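Local coordinates for protein anti-H(O) lectin 1 (Ulex europaeus, PDB 1FX5) that binds L-fucose specifically, as a dimeric legume lectin holding calcium and manganese and recognising the O(H) blood group, at residues Ala53-Trp58 with Val210-Ser215; Phe92-Asp97 with Tyr119-Val124. All coordinates share one frame; numbering follows the deposited sequence.

How the contacts relate
Running from the N terminus, the chain passes Ala53-Trp58, then Phe92-Asp97 and Tyr119-Val124, and reaches Val210-Ser215 last. Contact 1 therefore closes a long excursion of 151 residues, and contact 2 closes a 21-residue loop nested wholly inside it. Their centres lie about 8 Å apart because strands 209-219 and 88-94 are neighbours: Ser211 N probably bonds to Ala94 O at 3.0 Å, and Gly213 O probably accepts from Phe92 N at 3.1 Å. The spatial order 44-59, 209-219, 88-94, 122-127 is thus one antiparallel run, consistent with the curved front sheet of the legume lectin jelly roll, leading toward the glycan pocket that includes Tyr119.

Contact 1 of 2, residues Ala53-Trp58 with Val210-Ser215; sequences APIHIW and VSVGFS
Ile55 and Val210 form an antiparallel hydrogen-bonded pair, with both side chains on the same face of the sheet. Ile55 N gives a nearly straight bond to Val210 O (2.8 Å, 175° at the hydrogen). The return bond from Val210 N reaches Ile55 O at 2.9 Å. Val210 loses the most surface here: chi1 of -61° turns CG1 anti to the carbonyl carbon and leaves CG2 between backbone N and carbonyl carbon, facing Ile57 CB, 4.2 Å away. In Ile55, chi1 of -47° places CG1 anti to the carbonyl carbon, so that this branch lies against Val212 CG1 at 3.9 Å, the two side chains crossing at about a right angle.

The next direct backbone bond does not form. Ala53 O and Val212 N stand 5.6 Å apart, and a water spans the gap, donating to Ala53 O at 2.8 Å and accepting from Val212 N at 3.0 Å. Direct pairing, interrupted here, resumes where Val212 bonds to the backbone of Tyr51, and both polar atoms keep a partner.

Ile55 and Val212 pack on Phe233 of strand 224-236, as expected where the front sheet of a legume lectin faces the back one, while Ile57 touches Phe68 of strand 64-78. Backbone bonds from Ser211 and Gly213 place strand 88-94 on the other edge of strand 209-219, with Val210 against Leu93, and Pro54 packs on Lys16 of the second subunit.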
loop_
_atom_site.group_PDB
_atom_site.type_symbol
_atom_site.label_atom_id
_atom_site.label_comp_id
_atom_site.label_asym_id
_atom_site.label_seq_id
_atom_site.Cartn_x
_atom_site.Cartn_y
_atom_site.Cartn_z
ATOM N N ALA A 53 2.010 -1.946 -3.409
ATOM C CA ALA A 53 2.365 -0.530 -3.480
ATOM C C ALA A 53 3.879 -0.275 -3.337
ATOM O O ALA A 53 4.510 -0.844 -2.450
ATOM C CB ALA A 53 1.634 0.234 -2.367
ATOM N N PRO A 54 4.467 0.595 -4.196
ATOM C CA PRO A 54 5.905 0.899 -4.099
ATOM C C PRO A 54 6.161 1.731 -2.821
ATOM O O PRO A 54 5.261 2.426 -2.312
ATOM C CB PRO A 54 6.177 1.730 -5.356
ATOM C CG PRO A 54 5.120 1.278 -6.320
ATOM C CD PRO A 54 3.896 1.153 -5.437
ATOM N N ILE A 55 7.386 1.650 -2.314
ATOM C CA ILE A 55 7.805 2.359 -1.118
ATOM C C ILE A 55 8.737 3.485 -1.539
ATOM O O ILE A 55 9.585 3.298 -2.424
ATOM C CB ILE A 55 8.632 1.413 -0.192
ATOM C CG1 ILE A 55 7.936 0.057 -0.025
ATOM C CG2 ILE A 55 8.850 2.032 1.167
ATOM C CD1 ILE A 55 6.628 0.099 0.700
ATOM N N HIS A 56 8.574 4.646 -0.912
ATOM C CA HIS A 56 9.391 5.826 -1.184
ATOM C C HIS A 56 10.597 5.610 -0.271
ATOM O O HIS A 56 10.492 5.825 0.937
ATOM C CB HIS A 56 8.627 7.088 -0.766
ATOM C CG HIS A 56 9.133 8.357 -1.392
ATOM N ND1 HIS A 56 10.130 8.373 -2.354
ATOM C CD2 HIS A 56 8.776 9.643 -1.199
ATOM C CE1 HIS A 56 10.356 9.623 -2.724
ATOM N NE2 HIS A 56 9.551 10.417 -2.042
ATOM N N ILE A 57 11.720 5.158 -0.820
ATOM C CA ILE A 57 12.892 4.914 0.009
ATOM C C ILE A 57 13.793 6.125 0.243
ATOM O O ILE A 57 14.428 6.244 1.290
ATOM C CB ILE A 57 13.646 3.645 -0.449
ATOM C CG1 ILE A 57 14.455 3.060 0.711
ATOM C CG2 ILE A 57 14.571 3.955 -1.583
ATOM C CD1 ILE A 57 13.614 2.448 1.808
ATOM N N TRP A 58 13.934 6.981 -0.751
ATOM C CA TRP A 58 14.754 8.162 -0.555
ATOM C C TRP A 58 14.129 9.277 -1.374
ATOM O O TRP A 58 13.355 9.016 -2.302
ATOM C CB TRP A 58 16.258 7.950 -0.775
ATOM C CG TRP A 58 16.679 7.640 -2.147
ATOM C CD1 TRP A 58 16.753 6.412 -2.719
ATOM C CD2 TRP A 58 17.170 8.568 -3.116
ATOM N NE1 TRP A 58 17.271 6.511 -3.982
ATOM C CE2 TRP A 58 17.535 7.817 -4.251
ATOM C CE3 TRP A 58 17.346 9.952 -3.127
ATOM C CZ2 TRP A 58 18.074 8.415 -5.397
ATOM C CZ3 TRP A 58 17.883 10.542 -4.259
ATOM C CH2 TRP A 58 18.239 9.771 -5.383
ATOM N N VAL A 210 10.958 1.862 -4.603
ATOM C CA VAL A 210 11.260 0.431 -4.766
ATOM C C VAL A 210 10.139 -0.443 -4.220
ATOM O O VAL A 210 9.301 0.026 -3.452
ATOM C CB VAL A 210 12.569 0.004 -3.995
ATOM C CG1 VAL A 210 13.781 0.750 -4.514
ATOM C CG2 VAL A 210 12.412 0.240 -2.491
ATOM N N SER A 211 10.107 -1.706 -4.629
ATOM C CA SER A 211 9.082 -2.633 -4.135
ATOM C C SER A 211 9.797 -3.477 -3.064
ATOM O O SER A 211 11.026 -3.512 -3.054
ATOM C CB SER A 211 8.617 -3.555 -5.263
ATOM O OG SER A 211 9.680 -4.362 -5.737
ATOM N N VAL A 212 9.070 -4.028 -2.095
ATOM C CA VAL A 212 9.693 -4.865 -1.058
ATOM C C VAL A 212 8.978 -6.218 -1.178
ATOM O O VAL A 212 7.765 -6.249 -1.459
ATOM C CB VAL A 212 9.530 -4.327 0.382
ATOM C CG1 VAL A 212 10.242 -2.991 0.534
ATOM C CG2 VAL A 212 8.059 -4.223 0.764
ATOM N N GLY A 213 9.705 -7.324 -0.999
ATOM C CA GLY A 213 9.083 -8.634 -1.109
ATOM C C GLY A 213 10.043 -9.772 -0.831
ATOM O O GLY A 213 11.133 -9.550 -0.295
ATOM N N PHE A 214 9.675 -10.977 -1.258
ATOM C CA PHE A 214 10.495 -12.155 -1.049
ATOM C C PHE A 214 10.604 -12.979 -2.332
ATOM O O PHE A 214 9.789 -12.851 -3.255
ATOM C CB PHE A 214 9.845 -13.108 -0.017
ATOM C CG PHE A 214 9.436 -12.468 1.314
ATOM C CD1 PHE A 214 8.151 -11.948 1.487
ATOM C CD2 PHE A 214 10.305 -12.466 2.404
ATOM C CE1 PHE A 214 7.741 -11.441 2.721
ATOM C CE2 PHE A 214 9.899 -11.966 3.629
ATOM C CZ PHE A 214 8.618 -11.451 3.788
ATOM N N SER A 215 11.581 -13.875 -2.346
ATOM C CA SER A 215 11.819 -14.767 -3.475
ATOM C C SER A 215 12.260 -16.095 -2.838
ATOM O O SER A 215 12.831 -16.107 -1.726
ATOM C CB SER A 215 12.885 -14.210 -4.451
ATOM O OG SER A 215 14.218 -14.588 -4.122
HETATM O O HOH W 1 6.267 -3.060 -2.616
#

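Contact 2 of 2, residues Phe92-Asp97 with Tyr119-Val124; sequences FLAPPD and YQTVAV. With NAG (2-acetamido-2-deoxy-beta-D-glucopyranose), chain D.
Tyr119, whose carbonyl O lies 3.7 Å from Pro95 CD, carries a ring that faces the glycan. The acetamido methyl C8 of NAG sits over one face, displaced toward the rim and nearest CZ at 3.7 Å, a placement consistent with a CH-pi contact. Phe110 meets the ring edge-to-face, and Tyr119 OH is hydrogen-bonded to Asn111 N. The Phe92 ring, by contrast, leaves the contact: with CG between backbone N and carbonyl carbon (chi1 72°), it turns toward Leu109, and CB alone of its side chain packs on Ala123 CB, at 3.7 Å.

Between the strands, Phe92 and Ala123 form an antiparallel non-hydrogen-bonded pair, and Leu93 and Val122 the hydrogen-bonded pair beside it. Leu93 N donates to Val122 O at 3.0 Å, and Val122 N to Leu93 O at 3.2 Å. Leu93 O also receives a CA-H...O contact from Thr121 CA.

Beyond Ala94, Pro95 has no N-H to continue the pairing. Its CD instead approaches Gln120 O to 3.3 Å and its CG lies 3.7 Å from Gln120 OE1, the two side chains crossing at about a right angle. Gln120 adopts left-handed backbone angles (48°/56°), and Thr121 OG1 reaches back to Tyr119 O at 2.9 Å, from above the carbonyl plane.

The Thr121 bond braces the bend behind Tyr119, and the Pro95 contacts pack it against the strand end. The bond from Tyr119 OH to Asn111 N and the edge-to-face contact with Phe110 probably limit the ring's rotation, consistent with its face receiving the acetamido methyl in the glycan pocket that includes Tyr119.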
loop_
_atom_site.group_PDB
_atom_site.type_symbol
_atom_site.label_atom_id
_atom_site.label_comp_id
_atom_site.label_asym_id
_atom_site.label_seq_id
_atom_site.Cartn_x
_atom_site.Cartn_y
_atom_site.Cartn_z
ATOM N N PHE A 92 14.082 -8.717 -0.328
ATOM C CA PHE A 92 14.779 -7.775 -1.202
ATOM C C PHE A 92 14.088 -6.472 -1.575
ATOM O O PHE A 92 12.872 -6.324 -1.406
ATOM C CB PHE A 92 15.186 -8.507 -2.500
ATOM C CG PHE A 92 14.018 -8.813 -3.432
ATOM C CD1 PHE A 92 13.065 -9.768 -3.105
ATOM C CD2 PHE A 92 13.864 -8.120 -4.624
ATOM C CE1 PHE A 92 11.968 -10.027 -3.940
ATOM C CE2 PHE A 92 12.771 -8.369 -5.476
ATOM C CZ PHE A 92 11.821 -9.324 -5.124
ATOM N N LEU A 93 14.890 -5.503 -2.019
ATOM C CA LEU A 93 14.390 -4.186 -2.444
ATOM C C LEU A 93 14.892 -4.060 -3.887
ATOM O O LEU A 93 16.079 -4.301 -4.146
ATOM C CB LEU A 93 14.952 -3.052 -1.566
ATOM C CG LEU A 93 14.471 -3.057 -0.105
ATOM C CD1 LEU A 93 15.538 -3.659 0.740
ATOM C CD2 LEU A 93 14.216 -1.686 0.410
ATOM N N ALA A 94 13.991 -3.765 -4.827
ATOM C CA ALA A 94 14.372 -3.623 -6.248
ATOM C C ALA A 94 13.402 -2.716 -7.019
ATOM O O ALA A 94 12.417 -2.253 -6.458
ATOM C CB ALA A 94 14.400 -4.993 -6.913
ATOM N N PRO A 95 13.718 -2.368 -8.278
ATOM C CA PRO A 95 12.782 -1.515 -9.030
ATOM C C PRO A 95 11.421 -2.233 -9.006
ATOM O O PRO A 95 11.366 -3.435 -9.219
ATOM C CB PRO A 95 13.401 -1.491 -10.423
ATOM C CG PRO A 95 14.893 -1.509 -10.104
ATOM C CD PRO A 95 14.956 -2.612 -9.046
ATOM N N PRO A 96 10.307 -1.501 -8.780
ATOM C CA PRO A 96 8.961 -2.113 -8.716
ATOM C C PRO A 96 8.475 -2.905 -9.912
ATOM O O PRO A 96 7.649 -3.810 -9.781
ATOM C CB PRO A 96 8.043 -0.936 -8.375
ATOM C CG PRO A 96 8.779 0.258 -8.909
ATOM C CD PRO A 96 10.238 -0.031 -8.632
ATOM N N ASP A 97 9.049 -2.629 -11.064
ATOM C CA ASP A 97 8.660 -3.330 -12.265
ATOM C C ASP A 97 9.724 -4.311 -12.761
ATOM O O ASP A 97 9.688 -4.693 -13.927
ATOM C CB ASP A 97 8.364 -2.294 -13.363
ATOM C CG ASP A 97 9.589 -1.424 -13.706
ATOM O OD1 ASP A 97 10.393 -1.116 -12.802
ATOM O OD2 ASP A 97 9.758 -1.052 -14.884
ATOM N N TYR A 119 21.189 -3.622 -11.887
ATOM C CA TYR A 119 20.227 -4.506 -11.235
ATOM C C TYR A 119 19.475 -3.658 -10.179
ATOM O O TYR A 119 18.305 -3.910 -9.917
ATOM C CB TYR A 119 20.914 -5.653 -10.483
ATOM C CG TYR A 119 21.216 -6.877 -11.306
ATOM C CD1 TYR A 119 20.206 -7.551 -12.008
ATOM C CD2 TYR A 119 22.524 -7.348 -11.427
ATOM C CE1 TYR A 119 20.495 -8.655 -12.814
ATOM C CE2 TYR A 119 22.825 -8.460 -12.238
ATOM C CZ TYR A 119 21.808 -9.099 -12.927
ATOM O OH TYR A 119 22.127 -10.163 -13.747
ATOM N N GLN A 120 20.178 -2.706 -9.545
ATOM C CA GLN A 120 19.617 -1.827 -8.499
ATOM C C GLN A 120 18.857 -2.691 -7.501
ATOM O O GLN A 120 17.664 -2.453 -7.199
ATOM C CB GLN A 120 18.694 -0.753 -9.084
ATOM C CG GLN A 120 19.423 0.284 -9.924
ATOM C CD GLN A 120 18.457 1.285 -10.522
ATOM O OE1 GLN A 120 17.490 0.900 -11.160
ATOM N NE2 GLN A 120 18.695 2.571 -10.293
ATOM N N THR A 121 19.582 -3.673 -6.963
ATOM C CA THR A 121 19.030 -4.615 -5.994
ATOM C C THR A 121 19.874 -4.811 -4.749
ATOM O O THR A 121 21.105 -4.897 -4.842
ATOM C CB THR A 121 18.898 -5.988 -6.672
ATOM O OG1 THR A 121 18.063 -5.856 -7.821
ATOM C CG2 THR A 121 18.332 -7.046 -5.738
ATOM N N VAL A 122 19.220 -4.836 -3.591
ATOM C CA VAL A 122 19.900 -5.052 -2.319
ATOM C C VAL A 122 19.074 -6.192 -1.714
ATOM O O VAL A 122 17.848 -6.072 -1.581
ATOM C CB VAL A 122 19.835 -3.846 -1.373
ATOM C CG1 VAL A 122 20.347 -4.257 0.025
ATOM C CG2 VAL A 122 20.695 -2.712 -1.902
ATOM N N ALA A 123 19.703 -7.306 -1.383
ATOM C CA ALA A 123 18.959 -8.419 -0.810
ATOM C C ALA A 123 19.655 -9.073 0.371
ATOM O O ALA A 123 20.897 -9.075 0.462
ATOM C CB ALA A 123 18.699 -9.483 -1.891
ATOM N N VAL A 124 18.850 -9.589 1.292
ATOM C CA VAL A 124 19.365 -10.267 2.471
ATOM C C VAL A 124 19.035 -11.718 2.116
ATOM O O VAL A 124 17.852 -12.062 1.956
ATOM C CB VAL A 124 18.618 -9.841 3.771
ATOM C CG1 VAL A 124 19.084 -10.696 4.959
ATOM C CG2 VAL A 124 18.897 -8.385 4.065
HETATM C C1 NAG D . 20.010 -10.172 -18.083
HETATM C C2 NAG D . 20.849 -9.092 -18.751
HETATM C C3 NAG D . 19.924 -8.223 -19.587
HETATM C C4 NAG D . 19.301 -9.112 -20.655
HETATM C C5 NAG D . 18.526 -10.228 -19.953
HETATM C C6 NAG D . 17.839 -11.192 -20.909
HETATM C C7 NAG D . 21.068 -7.687 -16.787
HETATM C C8 NAG D . 22.010 -6.887 -15.897
HETATM N N2 NAG D . 21.631 -8.300 -17.820
HETATM O O3 NAG D . 20.662 -7.141 -20.183
HETATM O O4 NAG D . 18.410 -8.345 -21.486
HETATM O O5 NAG D . 19.427 -10.988 -19.109
HETATM O O6 NAG D . 18.710 -11.581 -21.960
HETATM O O7 NAG D . 19.848 -7.711 -16.575
#